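Local coordinates for putative aminooxidase (Propionibacterium acnes, PDB 2BA9), which isomerises polyunsaturated fatty acids, producing conjugated linoleic acid, probably from linoleic acid, and binds FAD, at residues M347-M352 / H357-I362; H47-H52 / I362-T367; I162-A167 / V188-F193; H211-L216 / A220-D225. All blocks are in the same frame, centred on the assembly; numbering follows the deposited sequence.

Along the chain, contact 2 opens first, at residues 47-52, and closes only at 362-367, more than 300 residues later. The other three contacts fall within that span. Contact 3 (162-167 with 188-193) closes first and joins two parts of a helical region beside the FAD. Contact 4 (211-216 with 220-225) follows and holds the end of helix 204-215 to the loop beside the parallel FAD-binding sheet. Contact 1 (347-352 with 357-362) comes last and fastens helix 341-355 to strand 359-373. Contact 2 then ties this same strand back to the N-terminal part. None of the contacts cross; contacts 1 and 2 share Ile362.

Contact 1 (M347-M352 / H357-I362); sequences MVLDDM and HPVEKI
Met352 lies across His357 and Val359 near the C-terminal end of helix 341-355. Its CG stands anti to the carbonyl carbon (chi1 -68°), and the chain then bends twice. This brings the terminal methyl, Met352 CE, to 3.9 Å from His357 CB. Nearer the backbone, Met352 CB rests 3.9 Å from Val359 CG2. The backbone closes the same corner: His357 N donates to Met352 O at 2.8 Å, with an N-H...O angle of 157°. The donor is tilted 23° from the carbonyl plane.

Val359 is the second centre. One methyl, CG2, faces Met352. Leu349 crosses Val359 at about a right angle, with Leu349 CD2 3.9 Å from Val359 CB. Leu349 CD2 is also 4.0 Å from Ile362 CD1. A water bridges the backbones beside this apolar patch. It donates to Leu349 O and accepts from Val359 N, so it satisfies a carbonyl and an amide that do not bond to each other directly.

The His357 ring meets that of Tyr313, and its ND1 is hydrogen-bonded to Glu290 O. A classic beta bulge at Glu360 and Lys361, opposite Leu287, follows in the strand. Val348 and Met352 set the helix on strand 325-330 of the mixed sheet, and Val348 also touches strand 277-288. Strand 359-373 runs beside 277-288, where Val359 and Ile362 touch it.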
loop_
_atom_site.group_PDB
_atom_site.type_symbol
_atom_site.label_atom_id
_atom_site.label_comp_id
_atom_site.label_asym_id
_atom_site.label_seq_id
_atom_site.Cartn_x
_atom_site.Cartn_y
_atom_site.Cartn_z
ATOM N N MET A 347 -14.901 -18.672 -4.033
ATOM C CA MET A 347 -15.437 -17.950 -2.877
ATOM C C MET A 347 -15.985 -16.582 -3.247
ATOM O O MET A 347 -16.934 -16.116 -2.630
ATOM C CB MET A 347 -14.403 -17.835 -1.764
ATOM C CG MET A 347 -14.289 -19.108 -0.948
ATOM S SD MET A 347 -13.172 -18.995 0.452
ATOM C CE MET A 347 -11.637 -19.437 -0.375
ATOM N N VAL A 348 -15.393 -15.930 -4.242
ATOM C CA VAL A 348 -15.947 -14.691 -4.776
ATOM C C VAL A 348 -17.378 -14.972 -5.274
ATOM O O VAL A 348 -18.333 -14.260 -4.947
ATOM C CB VAL A 348 -15.083 -14.120 -5.934
ATOM C CG1 VAL A 348 -15.739 -12.894 -6.553
ATOM C CG2 VAL A 348 -13.689 -13.756 -5.452
ATOM N N LEU A 349 -17.535 -16.016 -6.070
ATOM C CA LEU A 349 -18.870 -16.348 -6.562
ATOM C C LEU A 349 -19.791 -16.669 -5.381
ATOM O O LEU A 349 -20.862 -16.086 -5.257
ATOM C CB LEU A 349 -18.821 -17.523 -7.536
ATOM C CG LEU A 349 -17.843 -17.367 -8.705
ATOM C CD1 LEU A 349 -18.078 -18.471 -9.738
ATOM C CD2 LEU A 349 -17.965 -15.978 -9.314
ATOM N N ASP A 350 -19.343 -17.558 -4.500
ATOM C CA ASP A 350 -20.195 -18.065 -3.423
ATOM C C ASP A 350 -20.502 -16.995 -2.376
ATOM O O ASP A 350 -21.643 -16.904 -1.902
ATOM C CB ASP A 350 -19.568 -19.293 -2.734
ATOM C CG ASP A 350 -19.352 -20.467 -3.677
ATOM O OD1 ASP A 350 -19.972 -20.529 -4.750
ATOM O OD2 ASP A 350 -18.568 -21.354 -3.318
ATOM N N ASP A 351 -19.508 -16.192 -2.017
ATOM C CA ASP A 351 -19.717 -15.089 -1.045
ATOM C C ASP A 351 -20.685 -14.015 -1.582
ATOM O O ASP A 351 -21.620 -13.619 -0.892
ATOM C CB ASP A 351 -18.391 -14.430 -0.622
ATOM C CG ASP A 351 -17.593 -15.263 0.399
ATOM O OD1 ASP A 351 -18.116 -16.257 0.969
ATOM O OD2 ASP A 351 -16.425 -14.899 0.646
ATOM N N MET A 352 -20.474 -13.543 -2.808
ATOM C CA MET A 352 -21.375 -12.525 -3.371
ATOM C C MET A 352 -22.822 -13.004 -3.535
ATOM O O MET A 352 -23.768 -12.245 -3.362
ATOM C CB MET A 352 -20.829 -12.001 -4.711
ATOM C CG MET A 352 -19.531 -11.185 -4.576
ATOM S SD MET A 352 -19.712 -9.716 -3.542
ATOM C CE MET A 352 -20.387 -8.493 -4.685
ATOM N N HIS A 357 -25.735 -10.363 -4.054
ATOM C CA HIS A 357 -25.237 -9.605 -5.193
ATOM C C HIS A 357 -24.510 -10.575 -6.126
ATOM O O HIS A 357 -23.297 -10.482 -6.304
ATOM C CB HIS A 357 -24.311 -8.485 -4.710
ATOM C CG HIS A 357 -24.912 -7.614 -3.648
ATOM N ND1 HIS A 357 -26.025 -6.828 -3.869
ATOM C CD2 HIS A 357 -24.552 -7.406 -2.356
ATOM C CE1 HIS A 357 -26.325 -6.179 -2.758
ATOM N NE2 HIS A 357 -25.445 -6.509 -1.826
ATOM N N PRO A 358 -25.251 -11.557 -6.678
ATOM C CA PRO A 358 -24.578 -12.618 -7.435
ATOM C C PRO A 358 -23.819 -12.167 -8.709
ATOM O O PRO A 358 -24.280 -11.285 -9.440
ATOM C CB PRO A 358 -25.704 -13.605 -7.754
ATOM C CG PRO A 358 -26.984 -12.892 -7.483
ATOM C CD PRO A 358 -26.701 -11.777 -6.554
ATOM N N VAL A 359 -22.662 -12.789 -8.947
ATOM C CA VAL A 359 -21.774 -12.409 -10.038
ATOM C C VAL A 359 -22.280 -13.015 -11.348
ATOM O O VAL A 359 -22.559 -14.212 -11.424
ATOM C CB VAL A 359 -20.298 -12.855 -9.749
ATOM C CG1 VAL A 359 -19.345 -12.495 -10.909
ATOM C CG2 VAL A 359 -19.789 -12.237 -8.451
ATOM N N GLU A 360 -22.429 -12.188 -12.374
ATOM C CA GLU A 360 -22.657 -12.694 -13.720
ATOM C C GLU A 360 -21.348 -12.925 -14.443
ATOM O O GLU A 360 -21.251 -13.832 -15.260
ATOM C CB GLU A 360 -23.485 -11.711 -14.537
ATOM C CG GLU A 360 -24.835 -11.437 -13.915
ATOM C CD GLU A 360 -25.620 -10.363 -14.645
ATOM O OE1 GLU A 360 -24.999 -9.397 -15.159
ATOM O OE2 GLU A 360 -26.864 -10.492 -14.697
ATOM N N LYS A 361 -20.364 -12.068 -14.170
ATOM C CA LYS A 361 -19.090 -12.121 -14.852
ATOM C C LYS A 361 -17.976 -11.475 -14.042
ATOM O O LYS A 361 -18.198 -10.468 -13.411
ATOM C CB LYS A 361 -19.212 -11.384 -16.178
ATOM C CG LYS A 361 -18.177 -11.792 -17.191
ATOM C CD LYS A 361 -18.515 -13.118 -17.858
ATOM C CE LYS A 361 -19.673 -12.989 -18.867
ATOM N NZ LYS A 361 -19.773 -11.679 -19.532
ATOM N N ILE A 362 -16.779 -12.072 -14.095
ATOM C CA ILE A 362 -15.531 -11.438 -13.648
ATOM C C ILE A 362 -14.736 -11.094 -14.906
ATOM O O ILE A 362 -14.257 -11.998 -15.627
ATOM C CB ILE A 362 -14.649 -12.358 -12.757
ATOM C CG1 ILE A 362 -15.394 -12.821 -11.496
ATOM C CG2 ILE A 362 -13.399 -11.621 -12.330
ATOM C CD1 ILE A 362 -14.826 -14.103 -10.883
HETATM O O HOH W 1 -22.059 -14.879 -7.159
#

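Contact 2 (H47-H52 / I362-T367); sequences HSPNYH and IIEEQT
Tyr51 and Ile363 make the apolar part of this contact. Ile363 CD1 approaches the tyrosine ring obliquely and lies 3.7 Å from Tyr51 CD1, with Tyr51 CE1 only slightly farther at 4.0 Å. Ile363 holds CG1 between the backbone N and the carbonyl carbon (chi1 69°), and from there CD1 extends to the ring. The imidazole of His52 lies against one face of the same ring, with Tyr51 CZ 3.8 Å above the centre of the histidine plane.

Van der Waals packing joins Pro49 to Glu364. The proline CG is 3.6 Å from Glu364 OE1. The glutamate spans the distance as an almost straight chain: chi1 is -163°, and the chain stays extended beyond CG.

The strands in the two segments belong to different sheets. Residues 50-51 form one strand of a small antiparallel pair with 54-55, whereas 362-367 lie in strand 359-373, an outermost strand of the mixed seven-stranded sheet. The nearest CA pair, Tyr51 CA and Ile363 CA, is 9.7 Å apart, and no direct hydrogen bond joins the segments. Side chains and water span the gap.

The polar link is a water-mediated one. A water donates to Glu364 OE2 at 2.5 Å and lies 3.0 Å from His47 NE2, in the plane of the histidine ring at its edge. The two oxygens of the carboxylate therefore have different partners, as OE1 accepts from the hydroxyl of Tyr56. This pairing probably fixes the rotation of the carboxylate. His47 also meets the ring of His41.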
loop_
_atom_site.group_PDB
_atom_site.type_symbol
_atom_site.label_atom_id
_atom_site.label_comp_id
_atom_site.label_asym_id
_atom_site.label_seq_id
_atom_site.Cartn_x
_atom_site.Cartn_y
_atom_site.Cartn_z
ATOM N N HIS A 47 -4.088 1.690 -10.202
ATOM C CA HIS A 47 -4.358 1.083 -11.504
ATOM C C HIS A 47 -5.827 1.162 -11.810
ATOM O O HIS A 47 -6.638 0.451 -11.192
ATOM C CB HIS A 47 -3.904 -0.371 -11.494
ATOM C CG HIS A 47 -3.729 -0.960 -12.855
ATOM N ND1 HIS A 47 -2.704 -0.585 -13.696
ATOM C CD2 HIS A 47 -4.440 -1.897 -13.522
ATOM C CE1 HIS A 47 -2.790 -1.271 -14.822
ATOM N NE2 HIS A 47 -3.830 -2.080 -14.737
ATOM N N SER A 48 -6.163 1.991 -12.796
ATOM C CA SER A 48 -7.542 2.369 -13.071
ATOM C C SER A 48 -7.930 2.147 -14.547
ATOM O O SER A 48 -7.897 3.081 -15.346
ATOM C CB SER A 48 -7.737 3.841 -12.692
ATOM O OG SER A 48 -7.074 4.144 -11.469
ATOM N N PRO A 49 -8.300 0.907 -14.911
ATOM C CA PRO A 49 -8.717 0.642 -16.288
ATOM C C PRO A 49 -10.129 1.106 -16.635
ATOM O O PRO A 49 -10.913 1.466 -15.762
ATOM C CB PRO A 49 -8.619 -0.886 -16.409
ATOM C CG PRO A 49 -8.060 -1.386 -15.099
ATOM C CD PRO A 49 -8.325 -0.321 -14.098
ATOM N N ASN A 50 -10.427 1.062 -17.926
ATOM C CA ASN A 50 -11.663 1.590 -18.464
ATOM C C ASN A 50 -12.706 0.490 -18.670
ATOM O O ASN A 50 -12.373 -0.660 -18.991
ATOM C CB ASN A 50 -11.415 2.284 -19.806
ATOM C CG ASN A 50 -10.458 3.450 -19.711
ATOM O OD1 ASN A 50 -10.882 4.595 -19.583
ATOM N ND2 ASN A 50 -9.164 3.175 -19.817
ATOM N N TYR A 51 -13.969 0.864 -18.496
ATOM C CA TYR A 51 -15.096 0.009 -18.836
ATOM C C TYR A 51 -16.315 0.888 -19.057
ATOM O O TYR A 51 -16.683 1.633 -18.175
ATOM C CB TYR A 51 -15.395 -1.002 -17.729
ATOM C CG TYR A 51 -16.494 -1.999 -18.104
ATOM C CD1 TYR A 51 -16.253 -2.998 -19.045
ATOM C CD2 TYR A 51 -17.753 -1.942 -17.524
ATOM C CE1 TYR A 51 -17.232 -3.909 -19.403
ATOM C CE2 TYR A 51 -18.760 -2.869 -17.880
ATOM C CZ TYR A 51 -18.486 -3.841 -18.826
ATOM O OH TYR A 51 -19.436 -4.771 -19.195
ATOM N N HIS A 52 -16.931 0.766 -20.233
ATOM C CA HIS A 52 -18.121 1.531 -20.610
ATOM C C HIS A 52 -17.986 3.030 -20.308
ATOM O O HIS A 52 -18.827 3.608 -19.625
ATOM C CB HIS A 52 -19.373 0.941 -19.932
ATOM C CG HIS A 52 -19.874 -0.327 -20.563
ATOM N ND1 HIS A 52 -21.080 -0.905 -20.216
ATOM C CD2 HIS A 52 -19.346 -1.118 -21.530
ATOM C CE1 HIS A 52 -21.259 -2.011 -20.919
ATOM N NE2 HIS A 52 -20.227 -2.158 -21.732
ATOM N N ILE A 362 -16.779 -12.072 -14.095
ATOM C CA ILE A 362 -15.531 -11.438 -13.648
ATOM C C ILE A 362 -14.736 -11.094 -14.906
ATOM O O ILE A 362 -14.257 -11.998 -15.627
ATOM C CB ILE A 362 -14.649 -12.358 -12.757
ATOM C CG1 ILE A 362 -15.394 -12.821 -11.496
ATOM C CG2 ILE A 362 -13.399 -11.621 -12.330
ATOM C CD1 ILE A 362 -14.826 -14.103 -10.883
ATOM N N ILE A 363 -14.607 -9.799 -15.185
ATOM C CA ILE A 363 -13.949 -9.340 -16.417
ATOM C C ILE A 363 -12.440 -9.130 -16.218
ATOM O O ILE A 363 -11.688 -9.143 -17.187
ATOM C CB ILE A 363 -14.613 -8.043 -17.010
ATOM C CG1 ILE A 363 -14.361 -6.820 -16.117
ATOM C CG2 ILE A 363 -16.136 -8.264 -17.236
ATOM C CD1 ILE A 363 -14.517 -5.463 -16.833
ATOM N N GLU A 364 -12.012 -8.946 -14.970
ATOM C CA GLU A 364 -10.591 -8.825 -14.630
ATOM C C GLU A 364 -10.276 -9.327 -13.209
ATOM O O GLU A 364 -11.005 -9.060 -12.255
ATOM C CB GLU A 364 -10.116 -7.372 -14.779
ATOM C CG GLU A 364 -8.612 -7.217 -14.845
ATOM C CD GLU A 364 -8.127 -5.759 -14.936
ATOM O OE1 GLU A 364 -8.921 -4.839 -15.240
ATOM O OE2 GLU A 364 -6.925 -5.543 -14.693
ATOM N N GLU A 365 -9.161 -10.035 -13.095
ATOM C CA GLU A 365 -8.647 -10.512 -11.819
ATOM C C GLU A 365 -7.172 -10.224 -11.704
ATOM O O GLU A 365 -6.416 -10.413 -12.667
ATOM C CB GLU A 365 -8.846 -12.012 -11.678
ATOM C CG GLU A 365 -8.610 -12.495 -10.275
ATOM C CD GLU A 365 -8.824 -13.960 -10.147
ATOM O OE1 GLU A 365 -7.896 -14.709 -10.520
ATOM O OE2 GLU A 365 -9.929 -14.361 -9.704
ATOM N N GLN A 366 -6.768 -9.786 -10.513
ATOM C CA GLN A 366 -5.365 -9.528 -10.215
ATOM C C GLN A 366 -5.040 -9.955 -8.803
ATOM O O GLN A 366 -5.718 -9.519 -7.878
ATOM C CB GLN A 366 -5.079 -8.029 -10.339
ATOM C CG GLN A 366 -3.626 -7.656 -10.109
ATOM C CD GLN A 366 -2.747 -8.023 -11.249
ATOM O OE1 GLN A 366 -2.971 -7.592 -12.382
ATOM N NE2 GLN A 366 -1.721 -8.808 -10.969
ATOM N N THR A 367 -4.012 -10.791 -8.635
ATOM C CA THR A 367 -3.363 -10.943 -7.315
ATOM C C THR A 367 -2.123 -10.043 -7.289
ATOM O O THR A 367 -1.204 -10.176 -8.100
ATOM C CB THR A 367 -3.004 -12.397 -6.954
ATOM O OG1 THR A 367 -4.194 -13.197 -6.946
ATOM C CG2 THR A 367 -2.364 -12.464 -5.567
HETATM O O HOH W 2 -5.485 -4.152 -16.193
#

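Contact 3 (I162-A167 / V188-F193); sequences INPFTA and VTMMSF
Pro164 touches both Met190 and Phe193, and it carries this contact for its segment. The chain reaches it through Ile162, whose carbonyl oxygen accepts from two backbone amides, Phe165 N at 3.0 Å and Thr166 N at 2.9 Å. These bonds shape one helical turn, from which Pro164 points toward helix 187-195. Asn163 comes next; its ND2 is hydrogen-bonded to a bound dodecaethylene glycol, probably from the crystallisation liquor.

At Pro164 the pyrrolidine ring lies over one face of Phe193. CB sits 3.8 Å from the centroid of the aromatic ring and 15° off its normal, a CH-pi contact. It is displaced from the centre toward CD2, which is 3.7 Å from Pro164 CB. The next proline carbon serves a second partner: Pro164 CG is 3.7 Å from Met190 CE. The methionine starts with CG anti to the backbone N (chi1 -176°) and then bends at chi2 and chi3, which brings its terminal methyl round to the proline. Pro164 and Met190 cross at about a right angle. The proline carbonyl oxygen is hydrogen-bonded to Tyr184 OH.

Beyond the proline the chain turns away from helix 187-195. The Phe165 ring meets those of Tyr170 and Phe173, and Thr166 and Ala167 touch strand 310-315. Met190 also packs on helix 158-161. In this flavin-containing amine oxidoreductase fold, the proline-on-aromatic packing joins the loop between helices 158-161 and 166-170 to helix 187-195. It is probably at the edge of a pocket, since the side chain of Phe193 comes within about 5 Å of FAD and about 4 Å of the glycol.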
loop_
_atom_site.group_PDB
_atom_site.type_symbol
_atom_site.label_atom_id
_atom_site.label_comp_id
_atom_site.label_asym_id
_atom_site.label_seq_id
_atom_site.Cartn_x
_atom_site.Cartn_y
_atom_site.Cartn_z
ATOM N N ILE A 162 -9.571 -2.397 12.260
ATOM C CA ILE A 162 -9.442 -3.556 11.397
ATOM C C ILE A 162 -10.039 -3.351 10.001
ATOM O O ILE A 162 -9.512 -3.869 9.028
ATOM C CB ILE A 162 -10.040 -4.810 12.044
ATOM C CG1 ILE A 162 -9.518 -6.076 11.338
ATOM C CG2 ILE A 162 -11.566 -4.747 12.068
ATOM C CD1 ILE A 162 -9.921 -7.355 12.031
ATOM N N ASN A 163 -11.124 -2.595 9.911
ATOM C CA ASN A 163 -11.870 -2.483 8.662
ATOM C C ASN A 163 -11.089 -1.788 7.525
ATOM O O ASN A 163 -11.076 -2.279 6.397
ATOM C CB ASN A 163 -13.219 -1.813 8.931
ATOM C CG ASN A 163 -14.046 -2.565 9.953
ATOM O OD1 ASN A 163 -14.236 -3.776 9.832
ATOM N ND2 ASN A 163 -14.544 -1.857 10.973
ATOM N N PRO A 164 -10.417 -0.652 7.811
ATOM C CA PRO A 164 -9.510 -0.076 6.811
ATOM C C PRO A 164 -8.119 -0.706 6.773
ATOM O O PRO A 164 -7.228 -0.181 6.095
ATOM C CB PRO A 164 -9.381 1.383 7.262
ATOM C CG PRO A 164 -10.239 1.548 8.433
ATOM C CD PRO A 164 -10.461 0.196 9.002
ATOM N N PHE A 165 -7.911 -1.797 7.510
ATOM C CA PHE A 165 -6.597 -2.415 7.528
ATOM C C PHE A 165 -6.591 -3.793 6.888
ATOM O O PHE A 165 -6.071 -3.950 5.779
ATOM C CB PHE A 165 -5.996 -2.456 8.936
ATOM C CG PHE A 165 -4.532 -2.788 8.930
ATOM C CD1 PHE A 165 -3.589 -1.790 8.683
ATOM C CD2 PHE A 165 -4.099 -4.103 9.094
ATOM C CE1 PHE A 165 -2.234 -2.087 8.636
ATOM C CE2 PHE A 165 -2.744 -4.406 9.060
ATOM C CZ PHE A 165 -1.806 -3.397 8.843
ATOM N N THR A 166 -7.186 -4.769 7.572
ATOM C CA THR A 166 -7.191 -6.150 7.105
ATOM C C THR A 166 -7.967 -6.319 5.790
ATOM O O THR A 166 -7.495 -6.980 4.866
ATOM C CB THR A 166 -7.746 -7.091 8.188
ATOM O OG1 THR A 166 -6.911 -7.009 9.354
ATOM C CG2 THR A 166 -7.796 -8.537 7.698
ATOM N N ALA A 167 -9.146 -5.719 5.718
ATOM C CA ALA A 167 -9.970 -5.712 4.501
ATOM C C ALA A 167 -9.249 -5.074 3.306
ATOM O O ALA A 167 -9.432 -5.506 2.159
ATOM C CB ALA A 167 -11.289 -4.983 4.770
ATOM N N VAL A 188 -5.348 10.407 13.576
ATOM C CA VAL A 188 -6.075 11.332 12.704
ATOM C C VAL A 188 -6.643 10.646 11.466
ATOM O O VAL A 188 -7.737 10.965 11.013
ATOM C CB VAL A 188 -5.181 12.502 12.274
ATOM C CG1 VAL A 188 -5.909 13.392 11.264
ATOM C CG2 VAL A 188 -4.782 13.307 13.488
ATOM N N THR A 189 -5.886 9.701 10.921
ATOM C CA THR A 189 -6.303 8.977 9.727
ATOM C C THR A 189 -7.453 8.042 10.075
ATOM O O THR A 189 -8.462 8.023 9.373
ATOM C CB THR A 189 -5.121 8.210 9.107
ATOM O OG1 THR A 189 -4.082 9.147 8.798
ATOM C CG2 THR A 189 -5.525 7.476 7.842
ATOM N N MET A 190 -7.306 7.296 11.171
ATOM C CA MET A 190 -8.382 6.430 11.662
ATOM C C MET A 190 -9.675 7.225 11.791
ATOM O O MET A 190 -10.715 6.806 11.296
ATOM C CB MET A 190 -8.005 5.800 13.007
ATOM C CG MET A 190 -9.026 4.810 13.564
ATOM S SD MET A 190 -9.124 3.269 12.650
ATOM C CE MET A 190 -10.419 3.657 11.461
ATOM N N MET A 191 -9.600 8.388 12.428
ATOM C CA MET A 191 -10.780 9.246 12.581
ATOM C C MET A 191 -11.395 9.672 11.241
ATOM O O MET A 191 -12.623 9.649 11.079
ATOM C CB MET A 191 -10.440 10.463 13.435
ATOM C CG MET A 191 -10.107 10.123 14.878
ATOM S SD MET A 191 -11.366 9.153 15.722
ATOM C CE MET A 191 -10.711 7.491 15.500
ATOM N N SER A 192 -10.544 10.035 10.281
ATOM C CA SER A 192 -10.999 10.392 8.931
ATOM C C SER A 192 -11.739 9.234 8.247
ATOM O O SER A 192 -12.744 9.441 7.562
ATOM C CB SER A 192 -9.812 10.848 8.072
ATOM O OG SER A 192 -9.234 12.024 8.617
ATOM N N PHE A 193 -11.241 8.018 8.428
ATOM C CA PHE A 193 -11.980 6.822 7.983
ATOM C C PHE A 193 -13.302 6.681 8.723
ATOM O O PHE A 193 -14.313 6.392 8.103
ATOM C CB PHE A 193 -11.144 5.547 8.135
ATOM C CG PHE A 193 -10.416 5.170 6.886
ATOM C CD1 PHE A 193 -9.117 5.598 6.664
ATOM C CD2 PHE A 193 -11.047 4.407 5.915
ATOM C CE1 PHE A 193 -8.453 5.268 5.507
ATOM C CE2 PHE A 193 -10.399 4.069 4.769
ATOM C CZ PHE A 193 -9.094 4.495 4.557
#

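Contact 4 (H211-L216 / A220-D225); sequences HLNATL and AERNVD
Asn213 and Ala220 come together where helix 204-215 ends and the chain doubles back. Their CA atoms, 6.7 Å apart, are the nearest CA pair of the two segments. The first segment is helical to about Thr215; the second has no regular structure and runs on toward strand 226-230.

A single direct hydrogen bond joins them. Ala220 N donates to Asn213 OD1 at 2.8 Å, nearly straight at 171°. The amide arrives in the carbonyl plane, on a lone pair of the oxygen. A chi1 of -171° swings the Asn213 amide away from its own backbone N, toward Ala220.

This turn links the helix to the parallel Rossmann-type sheet of the FAD-binding part. Ala220 rests on Ile35 of strand 33-36, and Glu221 makes backbone hydrogen bonds with Ile35 and Glu37.

The other end of the asparagine amide uses water. ND2 donates to a water at 3.0 Å. The same water donates to Ala220 O at 2.5 Å and accepts from Arg222 NE at 3.0 Å, lying in the guanidinium plane. Asn213 ND2 and Arg222 NH2, both donors, are 3.5 Å apart, and the amide and guanidinium planes are 56° apart. Arg222 NH1 is hydrogen-bonded to Asp40 O.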
loop_
_atom_site.group_PDB
_atom_site.type_symbol
_atom_site.label_atom_id
_atom_site.label_comp_id
_atom_site.label_asym_id
_atom_site.label_seq_id
_atom_site.Cartn_x
_atom_site.Cartn_y
_atom_site.Cartn_z
ATOM N N HIS A 211 -0.450 11.737 -15.009
ATOM C CA HIS A 211 -0.194 13.155 -15.244
ATOM C C HIS A 211 1.110 13.648 -14.601
ATOM O O HIS A 211 1.815 14.466 -15.181
ATOM C CB HIS A 211 -1.356 13.989 -14.746
ATOM C CG HIS A 211 -2.669 13.603 -15.341
ATOM N ND1 HIS A 211 -3.866 13.837 -14.705
ATOM C CD2 HIS A 211 -2.973 12.965 -16.499
ATOM C CE1 HIS A 211 -4.854 13.386 -15.457
ATOM N NE2 HIS A 211 -4.337 12.848 -16.548
ATOM N N LEU A 212 1.433 13.153 -13.411
ATOM C CA LEU A 212 2.712 13.475 -12.790
ATOM C C LEU A 212 3.881 13.117 -13.714
ATOM O O LEU A 212 4.820 13.907 -13.882
ATOM C CB LEU A 212 2.876 12.751 -11.442
ATOM C CG LEU A 212 4.229 12.930 -10.724
ATOM C CD1 LEU A 212 4.556 14.425 -10.443
ATOM C CD2 LEU A 212 4.250 12.112 -9.448
ATOM N N ASN A 213 3.819 11.912 -14.264
ATOM C CA ASN A 213 4.787 11.416 -15.234
ATOM C C ASN A 213 4.944 12.398 -16.378
ATOM O O ASN A 213 6.057 12.788 -16.718
ATOM C CB ASN A 213 4.327 10.044 -15.770
ATOM C CG ASN A 213 5.383 9.343 -16.626
ATOM O OD1 ASN A 213 6.522 9.178 -16.199
ATOM N ND2 ASN A 213 4.988 8.893 -17.826
ATOM N N ALA A 214 3.814 12.821 -16.948
ATOM C CA ALA A 214 3.802 13.827 -18.003
ATOM C C ALA A 214 4.507 15.127 -17.598
ATOM O O ALA A 214 5.226 15.700 -18.389
ATOM C CB ALA A 214 2.371 14.112 -18.456
ATOM N N THR A 215 4.330 15.577 -16.361
ATOM C CA THR A 215 4.949 16.843 -15.919
ATOM C C THR A 215 6.463 16.747 -15.677
ATOM O O THR A 215 7.142 17.772 -15.557
ATOM C CB THR A 215 4.298 17.371 -14.623
ATOM O OG1 THR A 215 4.643 16.506 -13.541
ATOM C CG2 THR A 215 2.782 17.449 -14.761
ATOM N N LEU A 216 6.982 15.526 -15.569
ATOM C CA LEU A 216 8.412 15.296 -15.339
ATOM C C LEU A 216 9.264 15.702 -16.539
ATOM O O LEU A 216 8.864 15.512 -17.692
ATOM C CB LEU A 216 8.693 13.809 -15.054
ATOM C CG LEU A 216 8.047 13.216 -13.805
ATOM C CD1 LEU A 216 8.484 11.771 -13.615
ATOM C CD2 LEU A 216 8.371 14.085 -12.570
ATOM N N ALA A 220 8.881 8.328 -17.384
ATOM C CA ALA A 220 9.393 6.971 -17.258
ATOM C C ALA A 220 9.700 6.350 -18.619
ATOM O O ALA A 220 8.967 6.546 -19.591
ATOM C CB ALA A 220 8.422 6.089 -16.490
ATOM N N GLU A 221 10.814 5.623 -18.668
ATOM C CA GLU A 221 11.113 4.682 -19.745
ATOM C C GLU A 221 10.349 3.384 -19.457
ATOM O O GLU A 221 10.508 2.809 -18.391
ATOM C CB GLU A 221 12.610 4.401 -19.776
ATOM C CG GLU A 221 13.458 5.655 -19.956
ATOM C CD GLU A 221 13.626 6.086 -21.411
ATOM O OE1 GLU A 221 12.785 5.752 -22.268
ATOM O OE2 GLU A 221 14.627 6.782 -21.695
ATOM N N ARG A 222 9.516 2.931 -20.393
ATOM C CA ARG A 222 8.644 1.778 -20.153
ATOM C C ARG A 222 9.206 0.544 -20.830
ATOM O O ARG A 222 10.206 0.630 -21.538
ATOM C CB ARG A 222 7.250 2.081 -20.680
ATOM C CG ARG A 222 6.741 3.411 -20.170
ATOM C CD ARG A 222 5.255 3.560 -20.334
ATOM N NE ARG A 222 4.872 4.952 -20.164
ATOM C CZ ARG A 222 3.626 5.402 -20.205
ATOM N NH1 ARG A 222 2.621 4.574 -20.448
ATOM N NH2 ARG A 222 3.389 6.697 -20.033
ATOM N N ASN A 223 8.564 -0.601 -20.606
ATOM C CA ASN A 223 8.948 -1.854 -21.253
ATOM C C ASN A 223 10.434 -2.196 -21.120
ATOM O O ASN A 223 11.019 -2.835 -22.002
ATOM C CB ASN A 223 8.527 -1.821 -22.724
ATOM C CG ASN A 223 7.057 -1.566 -22.873
ATOM O OD1 ASN A 223 6.243 -2.439 -22.576
ATOM N ND2 ASN A 223 6.696 -0.352 -23.277
ATOM N N VAL A 224 11.026 -1.776 -20.003
ATOM C CA VAL A 224 12.437 -2.005 -19.741
ATOM C C VAL A 224 12.622 -3.269 -18.904
ATOM O O VAL A 224 12.292 -3.302 -17.717
ATOM C CB VAL A 224 13.084 -0.784 -19.061
ATOM C CG1 VAL A 224 14.565 -1.045 -18.733
ATOM C CG2 VAL A 224 12.943 0.453 -19.962
ATOM N N ASP A 225 13.167 -4.294 -19.559
ATOM C CA ASP A 225 13.411 -5.611 -18.980
ATOM C C ASP A 225 14.851 -5.645 -18.496
ATOM O O ASP A 225 15.749 -6.006 -19.247
ATOM C CB ASP A 225 13.172 -6.689 -20.063
ATOM C CG ASP A 225 13.207 -8.122 -19.523
ATOM O OD1 ASP A 225 13.516 -8.336 -18.329
ATOM O OD2 ASP A 225 12.919 -9.046 -20.317
HETATM O O HOH W 3 6.632 7.350 -19.835
#